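Local coordinates for protein fusarinine C esterase sidJ (Aspergillus fumigatus, PDB 6GUP) that hydrolyses the ester bonds of the siderophore fusarinine C, yielding fusarinine and iron, while leaving triacetylfusarinine C uncut, at residues 85-94 with 126-134; 9-17 with 24-32. All blocks are in the same frame, centred on the assembly; numbering follows the deposited sequence.

Contact 1 (85-94 with 126-134); sequences HLDRDTNEIA and SQCVLHYLS
H131 NE2 donates to D87 OD1 over 2.7 Å, a nearly straight bond that ties helix 126-134 to the first turn of helix 86-94. Both helices belong to the alpha/beta-hydrolase fold. Helix 126-134 is the one that follows the GxSxG sequence, a probable nucleophile elbow, and its V129 packs on strands 117-122 and 159-163. The short axes come within 9.3 Å at a crossing angle of -80°, so the helices cross nearly at right angles. D87 OD1 lies in the plane of the H131 ring, whereas the nitrogen meets the carboxylate on its anti side and somewhat out of its plane; the carboxylate and ring planes are 54° apart. With CG of H131 anti to the backbone N (chi1 -162°), the imidazole reaches across L86, whose CB sits over the ring centre at 3.5 Å from the centroid, a CH-pi contact. The edge hydrogen bond and the covered face together restrict rotation of the ring.

T90 closes the same corner from the next turn: its OG1 bonds to L86 O, which also accepts from T90 N on the other face of the carbonyl plane, and the hydroxyl lies 3.4 Å from H131 CD2 at the ring edge. Deeper in, CD2 of L86 reaches C128 SG at 4.0 Å, and I93 CD1 meets C128 CB. D89 OD2 stands 3.3 Å from C128 SG, while its OD1 is hydrogen-bonded to S76. At the far end the Y132 ring turns its edge to A94 N and meets I93 CG2, its hydroxyl bonded to M155 O and its pi system engaged by R154 in a cation-pi contact; Y132 CE2 comes to 4.0 Å from A94 CB.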
ATOM      1  N   HIS A  85       5.521 -13.488  -7.545  1.00 57.32           N
ATOM      2  CA  HIS A  85       5.585 -12.044  -7.305  1.00 53.15           C
ATOM      3  C   HIS A  85       7.005 -11.461  -7.248  1.00 49.61           C
ATOM      4  O   HIS A  85       7.172 -10.251  -7.413  1.00 48.27           O
ATOM      5  CB  HIS A  85       4.820 -11.697  -6.019  1.00 53.19           C
ATOM      6  CG  HIS A  85       5.524 -12.096  -4.758  1.00 53.50           C
ATOM      7  ND1 HIS A  85       5.381 -13.340  -4.183  1.00 53.66           N
ATOM      8  CD2 HIS A  85       6.374 -11.409  -3.960  1.00 52.57           C
ATOM      9  CE1 HIS A  85       6.116 -13.402  -3.086  1.00 52.76           C
ATOM     10  NE2 HIS A  85       6.729 -12.244  -2.929  1.00 53.76           N
ATOM     11  N   LEU A  86       8.015 -12.305  -7.018  1.00 45.94           N
ATOM     12  CA  LEU A  86       9.390 -11.826  -6.819  1.00 43.27           C
ATOM     13  C   LEU A  86      10.021 -11.158  -8.046  1.00 42.26           C
ATOM     14  O   LEU A  86      10.829 -10.241  -7.888  1.00 40.55           O
ATOM     15  CB  LEU A  86      10.310 -12.952  -6.320  1.00 41.91           C
ATOM     16  CG  LEU A  86      10.197 -13.409  -4.861  1.00 42.16           C
ATOM     17  CD1 LEU A  86      11.278 -14.439  -4.561  1.00 42.80           C
ATOM     18  CD2 LEU A  86      10.310 -12.242  -3.888  1.00 40.39           C
ATOM     19  N   ASP A  87       9.669 -11.612  -9.250  1.00 43.11           N
ATOM     20  CA  ASP A  87      10.167 -10.984 -10.485  1.00 45.83           C
ATOM     21  C   ASP A  87       9.700  -9.533 -10.629  1.00 45.11           C
ATOM     22  O   ASP A  87      10.490  -8.658 -10.983  1.00 44.07           O
ATOM     23  CB  ASP A  87       9.753 -11.785 -11.734  1.00 51.57           C
ATOM     24  CG  ASP A  87      10.604 -13.034 -11.959  1.00 56.21           C
ATOM     25  OD1 ASP A  87      11.663 -13.197 -11.315  1.00 56.75           O
ATOM     26  OD2 ASP A  87      10.209 -13.860 -12.808  1.00 58.39           O
ATOM     27  N   ARG A  88       8.420  -9.292 -10.352  1.00 45.56           N
ATOM     28  CA  ARG A  88       7.847  -7.943 -10.405  1.00 45.47           C
ATOM     29  C   ARG A  88       8.372  -7.050  -9.275  1.00 40.72           C
ATOM     30  O   ARG A  88       8.643  -5.868  -9.495  1.00 36.72           O
ATOM     31  CB  ARG A  88       6.327  -8.024 -10.335  1.00 50.69           C
ATOM     32  CG  ARG A  88       5.594  -6.722 -10.635  1.00 56.96           C
ATOM     33  CD  ARG A  88       4.099  -6.922 -10.466  1.00 65.65           C
ATOM     34  NE  ARG A  88       3.793  -7.430  -9.124  1.00 72.76           N
ATOM     35  CZ  ARG A  88       2.749  -8.192  -8.790  1.00 80.37           C
ATOM     36  NH1 ARG A  88       1.843  -8.579  -9.690  1.00 83.21           N
ATOM     37  NH2 ARG A  88       2.612  -8.580  -7.524  1.00 82.97           N
ATOM     38  N   ASP A  89       8.488  -7.617  -8.073  1.00 39.75           N
ATOM     39  CA  ASP A  89       9.115  -6.939  -6.924  1.00 40.91           C
ATOM     40  C   ASP A  89      10.491  -6.407  -7.283  1.00 39.32           C
ATOM     41  O   ASP A  89      10.812  -5.243  -7.036  1.00 38.14           O
ATOM     42  CB  ASP A  89       9.280  -7.907  -5.745  1.00 42.76           C
ATOM     43  CG  ASP A  89       7.987  -8.163  -5.008  1.00 45.38           C
ATOM     44  OD1 ASP A  89       6.905  -7.900  -5.567  1.00 44.86           O
ATOM     45  OD2 ASP A  89       8.063  -8.624  -3.850  1.00 49.66           O
ATOM     46  N   THR A  90      11.286  -7.293  -7.867  1.00 38.29           N
ATOM     47  CA  THR A  90      12.646  -6.997  -8.287  1.00 38.60           C
ATOM     48  C   THR A  90      12.731  -5.858  -9.320  1.00 38.24           C
ATOM     49  O   THR A  90      13.613  -4.999  -9.218  1.00 36.39           O
ATOM     50  CB  THR A  90      13.305  -8.294  -8.809  1.00 40.68           C
ATOM     51  OG1 THR A  90      13.599  -9.148  -7.696  1.00 42.62           O
ATOM     52  CG2 THR A  90      14.563  -8.016  -9.535  1.00 42.32           C
ATOM     53  N   ASN A  91      11.827  -5.856 -10.298  1.00 39.61           N
ATOM     54  CA  ASN A  91      11.777  -4.788 -11.311  1.00 42.62           C
ATOM     55  C   ASN A  91      11.465  -3.427 -10.693  1.00 38.88           C
ATOM     56  O   ASN A  91      12.052  -2.415 -11.080  1.00 38.61           O
ATOM     57  CB  ASN A  91      10.719  -5.089 -12.384  1.00 48.92           C
ATOM     58  CG  ASN A  91      11.059  -6.303 -13.233  1.00 54.61           C
ATOM     59  OD1 ASN A  91      10.189  -7.124 -13.523  1.00 58.24           O
ATOM     60  ND2 ASN A  91      12.317  -6.416 -13.646  1.00 54.15           N
ATOM     61  N   GLU A  92      10.538  -3.416  -9.741  1.00 36.74           N
ATOM     62  CA  GLU A  92      10.112  -2.186  -9.072  1.00 36.82           C
ATOM     63  C   GLU A  92      11.162  -1.657  -8.094  1.00 34.65           C
ATOM     64  O   GLU A  92      11.315  -0.445  -7.955  1.00 35.05           O
ATOM     65  CB  GLU A  92       8.765  -2.403  -8.381  1.00 40.04           C
ATOM     66  CG  GLU A  92       7.635  -2.580  -9.390  1.00 43.05           C
ATOM     67  CD  GLU A  92       6.358  -3.154  -8.809  1.00 45.78           C
ATOM     68  OE1 GLU A  92       6.310  -3.473  -7.602  1.00 46.82           O
ATOM     69  OE2 GLU A  92       5.385  -3.289  -9.579  1.00 46.79           O
ATOM     70  N   ILE A  93      11.883  -2.561  -7.430  1.00 33.88           N
ATOM     71  CA  ILE A  93      13.049  -2.183  -6.620  1.00 32.29           C
ATOM     72  C   ILE A  93      14.100  -1.512  -7.510  1.00 31.84           C
ATOM     73  O   ILE A  93      14.626  -0.455  -7.161  1.00 32.01           O
ATOM     74  CB  ILE A  93      13.651  -3.397  -5.865  1.00 31.97           C
ATOM     75  CG1 ILE A  93      12.708  -3.826  -4.734  1.00 31.90           C
ATOM     76  CG2 ILE A  93      15.025  -3.064  -5.285  1.00 32.68           C
ATOM     77  CD1 ILE A  93      12.969  -5.214  -4.186  1.00 31.43           C
ATOM     78  N   ALA A  94      14.384  -2.125  -8.659  1.00 32.87           N
ATOM     79  CA  ALA A  94      15.331  -1.570  -9.635  1.00 33.98           C
ATOM     80  C   ALA A  94      14.923  -0.176 -10.122  1.00 35.45           C
ATOM     81  O   ALA A  94      15.774   0.707 -10.268  1.00 35.91           O
ATOM     82  CB  ALA A  94      15.488  -2.515 -10.819  1.00 34.34           C
ATOM     83  N   SER A 126      13.594  -9.970   2.614  1.00 31.94           N
ATOM     84  CA  SER A 126      14.875 -10.620   2.310  1.00 32.46           C
ATOM     85  C   SER A 126      14.840 -11.506   1.061  1.00 31.18           C
ATOM     86  O   SER A 126      15.867 -11.671   0.397  1.00 30.16           O
ATOM     87  CB  SER A 126      15.345 -11.453   3.505  1.00 33.38           C
ATOM     88  OG  SER A 126      15.526 -10.641   4.651  1.00 34.41           O
ATOM     89  N   GLN A 127      13.675 -12.079   0.749  1.00 30.88           N
ATOM     90  CA  GLN A 127      13.478 -12.825  -0.500  1.00 31.52           C
ATOM     91  C   GLN A 127      13.739 -11.928  -1.706  1.00 31.02           C
ATOM     92  O   GLN A 127      14.427 -12.333  -2.641  1.00 30.78           O
ATOM     93  CB  GLN A 127      12.058 -13.394  -0.603  1.00 33.72           C
ATOM     94  CG  GLN A 127      11.705 -14.459   0.425  1.00 37.78           C
ATOM     95  CD  GLN A 127      10.221 -14.786   0.444  1.00 43.56           C
ATOM     96  OE1 GLN A 127       9.510 -14.582  -0.542  1.00 46.73           O
ATOM     97  NE2 GLN A 127       9.746 -15.298   1.573  1.00 45.06           N
ATOM     98  N   CYS A 128      13.190 -10.712  -1.671  1.00 32.10           N
ATOM     99  CA  CYS A 128      13.405  -9.720  -2.734  1.00 33.36           C
ATOM    100  C   CYS A 128      14.882  -9.357  -2.918  1.00 34.42           C
ATOM    101  O   CYS A 128      15.329  -9.149  -4.046  1.00 34.44           O
ATOM    102  CB  CYS A 128      12.600  -8.445  -2.462  1.00 33.82           C
ATOM    103  SG  CYS A 128      10.853  -8.724  -2.095  1.00 38.08           S
ATOM    104  N   VAL A 129      15.628  -9.297  -1.814  1.00 33.41           N
ATOM    105  CA  VAL A 129      17.060  -8.971  -1.842  1.00 32.14           C
ATOM    106  C   VAL A 129      17.854 -10.072  -2.553  1.00 31.85           C
ATOM    107  O   VAL A 129      18.614  -9.785  -3.478  1.00 32.01           O
ATOM    108  CB  VAL A 129      17.626  -8.726  -0.417  1.00 31.30           C
ATOM    109  CG1 VAL A 129      19.136  -8.502  -0.448  1.00 30.68           C
ATOM    110  CG2 VAL A 129      16.937  -7.531   0.234  1.00 30.41           C
ATOM    111  N   LEU A 130      17.672 -11.320  -2.122  1.00 31.42           N
ATOM    112  CA  LEU A 130      18.366 -12.464  -2.733  1.00 32.29           C
ATOM    113  C   LEU A 130      17.927 -12.705  -4.182  1.00 34.22           C
ATOM    114  O   LEU A 130      18.747 -13.064  -5.027  1.00 34.88           O
ATOM    115  CB  LEU A 130      18.166 -13.740  -1.898  1.00 31.94           C
ATOM    116  CG  LEU A 130      18.858 -15.032  -2.363  1.00 32.13           C
ATOM    117  CD1 LEU A 130      20.346 -14.833  -2.620  1.00 33.25           C
ATOM    118  CD2 LEU A 130      18.649 -16.141  -1.343  1.00 29.96           C
ATOM    119  N   HIS A 131      16.639 -12.498  -4.460  1.00 35.43           N
ATOM    120  CA  HIS A 131      16.092 -12.625  -5.818  1.00 35.41           C
ATOM    121  C   HIS A 131      16.648 -11.537  -6.747  1.00 33.33           C
ATOM    122  O   HIS A 131      16.978 -11.815  -7.900  1.00 33.30           O
ATOM    123  CB  HIS A 131      14.560 -12.564  -5.777  1.00 37.91           C
ATOM    124  CG  HIS A 131      13.888 -13.091  -7.005  1.00 41.91           C
ATOM    125  ND1 HIS A 131      13.426 -14.387  -7.098  1.00 44.54           N
ATOM    126  CD2 HIS A 131      13.558 -12.490  -8.171  1.00 45.24           C
ATOM    127  CE1 HIS A 131      12.855 -14.565  -8.277  1.00 46.61           C
ATOM    128  NE2 HIS A 131      12.922 -13.429  -8.946  1.00 46.96           N
ATOM    129  N   TYR A 132      16.758 -10.310  -6.235  1.00 32.58           N
ATOM    130  CA  TYR A 132      17.398  -9.197  -6.958  1.00 32.25           C
ATOM    131  C   TYR A 132      18.826  -9.558  -7.386  1.00 33.94           C
ATOM    132  O   TYR A 132      19.216  -9.309  -8.531  1.00 35.13           O
ATOM    133  CB  TYR A 132      17.414  -7.927  -6.087  1.00 31.96           C
ATOM    134  CG  TYR A 132      17.890  -6.667  -6.781  1.00 31.99           C
ATOM    135  CD1 TYR A 132      19.253  -6.384  -6.907  1.00 31.95           C
ATOM    136  CD2 TYR A 132      16.978  -5.740  -7.290  1.00 31.52           C
ATOM    137  CE1 TYR A 132      19.692  -5.229  -7.537  1.00 30.79           C
ATOM    138  CE2 TYR A 132      17.410  -4.579  -7.921  1.00 31.12           C
ATOM    139  CZ  TYR A 132      18.765  -4.328  -8.039  1.00 31.11           C
ATOM    140  OH  TYR A 132      19.200  -3.185  -8.668  1.00 32.25           O
ATOM    141  N   LEU A 133      19.584 -10.152  -6.466  1.00 34.07           N
ATOM    142  CA  LEU A 133      20.998 -10.475  -6.694  1.00 34.48           C
ATOM    143  C   LEU A 133      21.250 -11.756  -7.497  1.00 35.41           C
ATOM    144  O   LEU A 133      22.242 -11.831  -8.220  1.00 35.95           O
ATOM    145  CB  LEU A 133      21.738 -10.576  -5.353  1.00 33.49           C
ATOM    146  CG  LEU A 133      21.830  -9.293  -4.525  1.00 33.36           C
ATOM    147  CD1 LEU A 133      22.417  -9.590  -3.152  1.00 34.15           C
ATOM    148  CD2 LEU A 133      22.647  -8.235  -5.252  1.00 33.43           C
ATOM    149  N   SER A 134      20.370 -12.751  -7.372  1.00 36.28           N
ATOM    150  CA  SER A 134      20.649 -14.107  -7.869  1.00 37.72           C
ATOM    151  C   SER A 134      20.105 -14.430  -9.265  1.00 39.58           C
ATOM    152  O   SER A 134      20.692 -15.247  -9.977  1.00 41.22           O
ATOM    153  CB  SER A 134      20.126 -15.145  -6.871  1.00 37.41           C
ATOM    154  OG  SER A 134      18.713 -15.105  -6.768  1.00 37.36           O
TER

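Contact 2 (9-17 with 24-32); sequences KGGLPGILH and VTFEYTTTT
H17 and E27 meet on one face of an antiparallel beta hairpin, where H17 NE2 donates to E27 OE1 over 3.0 Å. The bond is bent (146°): OE1 is met on its anti side, and ring and carboxylate planes stand 44° apart. E27 reaches the imidazole through an extended chain, CG anti to the backbone N (chi1 -176°), which also runs beside I15. CG2 of I15 lies over one face of the H17 ring, toward its rim. Beneath, two backbone bonds join I15 N to E27 O and E27 N to I15 O, both 2.8 Å, and H17 with T25 forms the next hydrogen-bonded pair.

On the other face F26, its CG likewise anti to the backbone N, swings its ring along the neighbouring strand until CE1 packs directly on the bare CA of G14, at 3.6 Å. L16 CD1 packs on V24 CB, and L12 CD1 touches the edge of the Y28 ring, CE2 at 3.6 Å.

Residues 12-16 pair with a strand of the second subunit, continuing the sheet across the dimer. With Y99 OH on H17 ND1 and S68 OG on E27 OE2, the buried His-carboxylate pair has both ends held, which probably favours a charged E27.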
ATOM      1  N   LYS A   9       5.691   9.392  18.903  1.00 73.72           N
ATOM      2  CA  LYS A   9       4.583  10.347  18.979  1.00 67.94           C
ATOM      3  C   LYS A   9       4.860  11.564  18.106  1.00 55.13           C
ATOM      4  O   LYS A   9       5.959  12.123  18.135  1.00 53.17           O
ATOM      5  CB  LYS A   9       4.335  10.778  20.426  1.00 75.93           C
ATOM      6  CG  LYS A   9       3.771   9.660  21.294  1.00 82.38           C
ATOM      7  CD  LYS A   9       4.244   9.732  22.739  1.00 89.40           C
ATOM      8  CE  LYS A   9       4.361   8.343  23.343  1.00 92.57           C
ATOM      9  NZ  LYS A   9       4.603   8.392  24.809  1.00 91.61           N
ATOM     10  N   GLY A  10       3.855  11.953  17.325  1.00 47.12           N
ATOM     11  CA  GLY A  10       3.986  13.024  16.342  1.00 43.21           C
ATOM     12  C   GLY A  10       4.418  12.568  14.956  1.00 41.54           C
ATOM     13  O   GLY A  10       4.696  13.407  14.100  1.00 41.64           O
ATOM     14  N   GLY A  11       4.477  11.254  14.726  1.00 39.35           N
ATOM     15  CA  GLY A  11       4.888  10.701  13.430  1.00 38.31           C
ATOM     16  C   GLY A  11       6.374  10.865  13.164  1.00 38.17           C
ATOM     17  O   GLY A  11       7.116  11.338  14.028  1.00 39.31           O
ATOM     18  N   LEU A  12       6.808  10.464  11.969  1.00 37.41           N
ATOM     19  CA  LEU A  12       8.207  10.609  11.557  1.00 38.21           C
ATOM     20  C   LEU A  12       8.322  11.516  10.325  1.00 36.30           C
ATOM     21  O   LEU A  12       7.721  11.216   9.291  1.00 34.47           O
ATOM     22  CB  LEU A  12       8.842   9.238  11.295  1.00 42.19           C
ATOM     23  CG  LEU A  12       9.215   8.449  12.561  1.00 46.18           C
ATOM     24  CD1 LEU A  12       9.658   7.039  12.208  1.00 47.43           C
ATOM     25  CD2 LEU A  12      10.304   9.141  13.374  1.00 48.09           C
ATOM     26  N   PRO A  13       9.078  12.636  10.436  1.00 37.76           N
ATOM     27  CA  PRO A  13       9.222  13.545   9.291  1.00 39.07           C
ATOM     28  C   PRO A  13       9.992  12.943   8.120  1.00 38.79           C
ATOM     29  O   PRO A  13      10.862  12.092   8.318  1.00 39.54           O
ATOM     30  CB  PRO A  13      10.004  14.736   9.869  1.00 40.45           C
ATOM     31  CG  PRO A  13       9.830  14.644  11.340  1.00 41.04           C
ATOM     32  CD  PRO A  13       9.749  13.182  11.633  1.00 38.80           C
ATOM     33  N   GLY A  14       9.673  13.398   6.913  1.00 38.22           N
ATOM     34  CA  GLY A  14      10.337  12.902   5.718  1.00 38.69           C
ATOM     35  C   GLY A  14       9.815  13.465   4.415  1.00 36.93           C
ATOM     36  O   GLY A  14       9.122  14.481   4.404  1.00 37.63           O
ATOM     37  N   ILE A  15      10.164  12.788   3.322  1.00 35.31           N
ATOM     38  CA  ILE A  15       9.779  13.183   1.965  1.00 35.95           C
ATOM     39  C   ILE A  15       9.138  11.987   1.266  1.00 34.87           C
ATOM     40  O   ILE A  15       9.744  10.914   1.192  1.00 35.33           O
ATOM     41  CB  ILE A  15      11.003  13.657   1.142  1.00 37.89           C
ATOM     42  CG1 ILE A  15      11.735  14.791   1.876  1.00 39.60           C
ATOM     43  CG2 ILE A  15      10.578  14.108  -0.255  1.00 36.81           C
ATOM     44  CD1 ILE A  15      12.964  15.324   1.168  1.00 40.68           C
ATOM     45  N   LEU A  16       7.922  12.178   0.754  1.00 33.84           N
ATOM     46  CA  LEU A  16       7.245  11.162  -0.052  1.00 34.43           C
ATOM     47  C   LEU A  16       7.559  11.385  -1.530  1.00 35.08           C
ATOM     48  O   LEU A  16       7.212  12.427  -2.094  1.00 34.42           O
ATOM     49  CB  LEU A  16       5.730  11.202   0.175  1.00 33.00           C
ATOM     50  CG  LEU A  16       4.914  10.063  -0.450  1.00 33.44           C
ATOM     51  CD1 LEU A  16       5.246   8.724   0.197  1.00 32.39           C
ATOM     52  CD2 LEU A  16       3.425  10.352  -0.335  1.00 34.57           C
ATOM     53  N   HIS A  17       8.219  10.401  -2.143  1.00 35.12           N
ATOM     54  CA  HIS A  17       8.593  10.445  -3.557  1.00 36.39           C
ATOM     55  C   HIS A  17       7.702   9.536  -4.389  1.00 36.13           C
ATOM     56  O   HIS A  17       7.077   8.622  -3.862  1.00 36.07           O
ATOM     57  CB  HIS A  17      10.034   9.980  -3.740  1.00 37.01           C
ATOM     58  CG  HIS A  17      11.024  10.728  -2.906  1.00 37.15           C
ATOM     59  ND1 HIS A  17      11.735  11.806  -3.385  1.00 38.31           N
ATOM     60  CD2 HIS A  17      11.426  10.549  -1.625  1.00 37.05           C
ATOM     61  CE1 HIS A  17      12.530  12.261  -2.435  1.00 38.47           C
ATOM     62  NE2 HIS A  17      12.363  11.516  -1.357  1.00 37.29           N
ATOM     63  N   VAL A  24       5.357   4.600  -4.675  1.00 33.48           N
ATOM     64  CA  VAL A  24       6.031   5.629  -3.872  1.00 34.15           C
ATOM     65  C   VAL A  24       7.156   5.064  -3.014  1.00 35.10           C
ATOM     66  O   VAL A  24       7.172   3.871  -2.691  1.00 35.94           O
ATOM     67  CB  VAL A  24       5.048   6.403  -2.950  1.00 35.08           C
ATOM     68  CG1 VAL A  24       4.043   7.182  -3.783  1.00 36.27           C
ATOM     69  CG2 VAL A  24       4.328   5.484  -1.963  1.00 35.17           C
ATOM     70  N   THR A  25       8.090   5.940  -2.656  1.00 36.45           N
ATOM     71  CA  THR A  25       9.119   5.635  -1.666  1.00 37.79           C
ATOM     72  C   THR A  25       9.225   6.804  -0.682  1.00 37.42           C
ATOM     73  O   THR A  25       9.276   7.966  -1.096  1.00 37.07           O
ATOM     74  CB  THR A  25      10.486   5.286  -2.314  1.00 39.38           C
ATOM     75  OG1 THR A  25      11.451   5.002  -1.293  1.00 40.59           O
ATOM     76  CG2 THR A  25      11.016   6.410  -3.202  1.00 39.76           C
ATOM     77  N   PHE A  26       9.218   6.483   0.613  1.00 36.06           N
ATOM     78  CA  PHE A  26       9.266   7.485   1.680  1.00 35.82           C
ATOM     79  C   PHE A  26      10.681   7.597   2.243  1.00 36.61           C
ATOM     80  O   PHE A  26      11.221   6.622   2.765  1.00 36.34           O
ATOM     81  CB  PHE A  26       8.285   7.129   2.801  1.00 35.37           C
ATOM     82  CG  PHE A  26       8.396   8.021   4.008  1.00 36.86           C
ATOM     83  CD1 PHE A  26       7.940   9.336   3.965  1.00 37.89           C
ATOM     84  CD2 PHE A  26       8.966   7.552   5.187  1.00 37.31           C
ATOM     85  CE1 PHE A  26       8.048  10.160   5.078  1.00 37.90           C
ATOM     86  CE2 PHE A  26       9.075   8.373   6.301  1.00 38.54           C
ATOM     87  CZ  PHE A  26       8.614   9.677   6.246  1.00 38.92           C
ATOM     88  N   GLU A  27      11.254   8.796   2.147  1.00 37.94           N
ATOM     89  CA  GLU A  27      12.590   9.087   2.665  1.00 39.27           C
ATOM     90  C   GLU A  27      12.466   9.680   4.062  1.00 39.51           C
ATOM     91  O   GLU A  27      11.788  10.687   4.237  1.00 39.73           O
ATOM     92  CB  GLU A  27      13.297  10.089   1.751  1.00 39.98           C
ATOM     93  CG  GLU A  27      14.743  10.391   2.130  1.00 42.37           C
ATOM     94  CD  GLU A  27      15.404  11.420   1.228  1.00 43.53           C
ATOM     95  OE1 GLU A  27      14.700  12.112   0.460  1.00 44.69           O
ATOM     96  OE2 GLU A  27      16.645  11.541   1.291  1.00 46.39           O
ATOM     97  N   TYR A  28      13.144   9.080   5.037  1.00 40.16           N
ATOM     98  CA  TYR A  28      13.140   9.580   6.414  1.00 42.51           C
ATOM     99  C   TYR A  28      14.186  10.677   6.502  1.00 46.31           C
ATOM    100  O   TYR A  28      15.358  10.433   6.214  1.00 48.51           O
ATOM    101  CB  TYR A  28      13.488   8.476   7.418  1.00 41.96           C
ATOM    102  CG  TYR A  28      12.441   7.393   7.560  1.00 42.97           C
ATOM    103  CD1 TYR A  28      12.218   6.471   6.537  1.00 43.82           C
ATOM    104  CD2 TYR A  28      11.685   7.271   8.728  1.00 45.51           C
ATOM    105  CE1 TYR A  28      11.268   5.471   6.665  1.00 45.63           C
ATOM    106  CE2 TYR A  28      10.731   6.270   8.861  1.00 48.00           C
ATOM    107  CZ  TYR A  28      10.524   5.376   7.827  1.00 48.87           C
ATOM    108  OH  TYR A  28       9.578   4.386   7.958  1.00 51.29           O
ATOM    109  N   THR A  29      13.768  11.878   6.890  1.00 50.73           N
ATOM    110  CA  THR A  29      14.697  12.999   7.029  1.00 57.19           C
ATOM    111  C   THR A  29      14.110  14.113   7.887  1.00 61.04           C
ATOM    112  O   THR A  29      12.941  14.482   7.732  1.00 59.81           O
ATOM    113  CB  THR A  29      15.155  13.556   5.656  1.00 63.61           C
ATOM    114  OG1 THR A  29      16.036  14.671   5.851  1.00 65.04           O
ATOM    115  CG2 THR A  29      13.972  13.989   4.787  1.00 68.17           C
ATOM    116  N   THR A  30      14.933  14.623   8.800  1.00 66.52           N
ATOM    117  CA  THR A  30      14.573  15.746   9.658  1.00 75.82           C
ATOM    118  C   THR A  30      15.420  17.000   9.414  1.00 84.09           C
ATOM    119  O   THR A  30      15.113  18.046   9.993  1.00 85.22           O
ATOM    120  CB  THR A  30      14.713  15.366  11.149  1.00 79.82           C
ATOM    121  OG1 THR A  30      16.080  15.055  11.447  1.00 80.32           O
ATOM    122  CG2 THR A  30      13.839  14.168  11.489  1.00 81.21           C
ATOM    123  N   THR A  31      16.458  16.925   8.570  1.00 92.64           N
ATOM    124  CA  THR A  31      17.470  17.992   8.538  1.00100.45           C
ATOM    125  C   THR A  31      18.090  18.355   7.176  1.00105.51           C
ATOM    126  O   THR A  31      17.956  17.642   6.179  1.00104.54           O
ATOM    127  CB  THR A  31      18.587  17.698   9.577  1.00 99.05           C
ATOM    128  OG1 THR A  31      19.586  18.727   9.543  1.00 99.19           O
ATOM    129  CG2 THR A  31      19.233  16.339   9.337  1.00 97.19           C
ATOM    130  N   THR A  32      18.770  19.502   7.199  1.00113.30           N
ATOM    131  CA  THR A  32      19.525  20.090   6.084  1.00116.06           C
ATOM    132  C   THR A  32      20.729  19.257   5.626  1.00110.11           C
ATOM    133  O   THR A  32      21.177  19.396   4.486  1.00106.45           O
ATOM    134  CB  THR A  32      20.086  21.470   6.516  1.00118.73           C
ATOM    135  OG1 THR A  32      19.162  22.120   7.397  1.00119.25           O
ATOM    136  CG2 THR A  32      20.358  22.374   5.323  1.00116.52           C
TER

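Contact 1 lies about 9 Å from the chain centre and contact 2 about 21 Å, their own centres 24 Å apart with nearest atoms about 8 Å apart. Both are mostly buried, but contact 1 joins two helices within one subunit, whereas contact 2 lies at the margin of the sheet, where the second subunit adds to it. They nevertheless share an element: helix 86-108 starts in contact 1 and, farther along, supplies Y99 and Y103 to the face of contact 2 that bears H17 and E27. Each has a histidine-carboxylate bond. In 85-94 with 126-134 it is the sole hydrogen bond between the segments, amid side-chain packing; in 9-17 with 24-32 it supplements five backbone bonds.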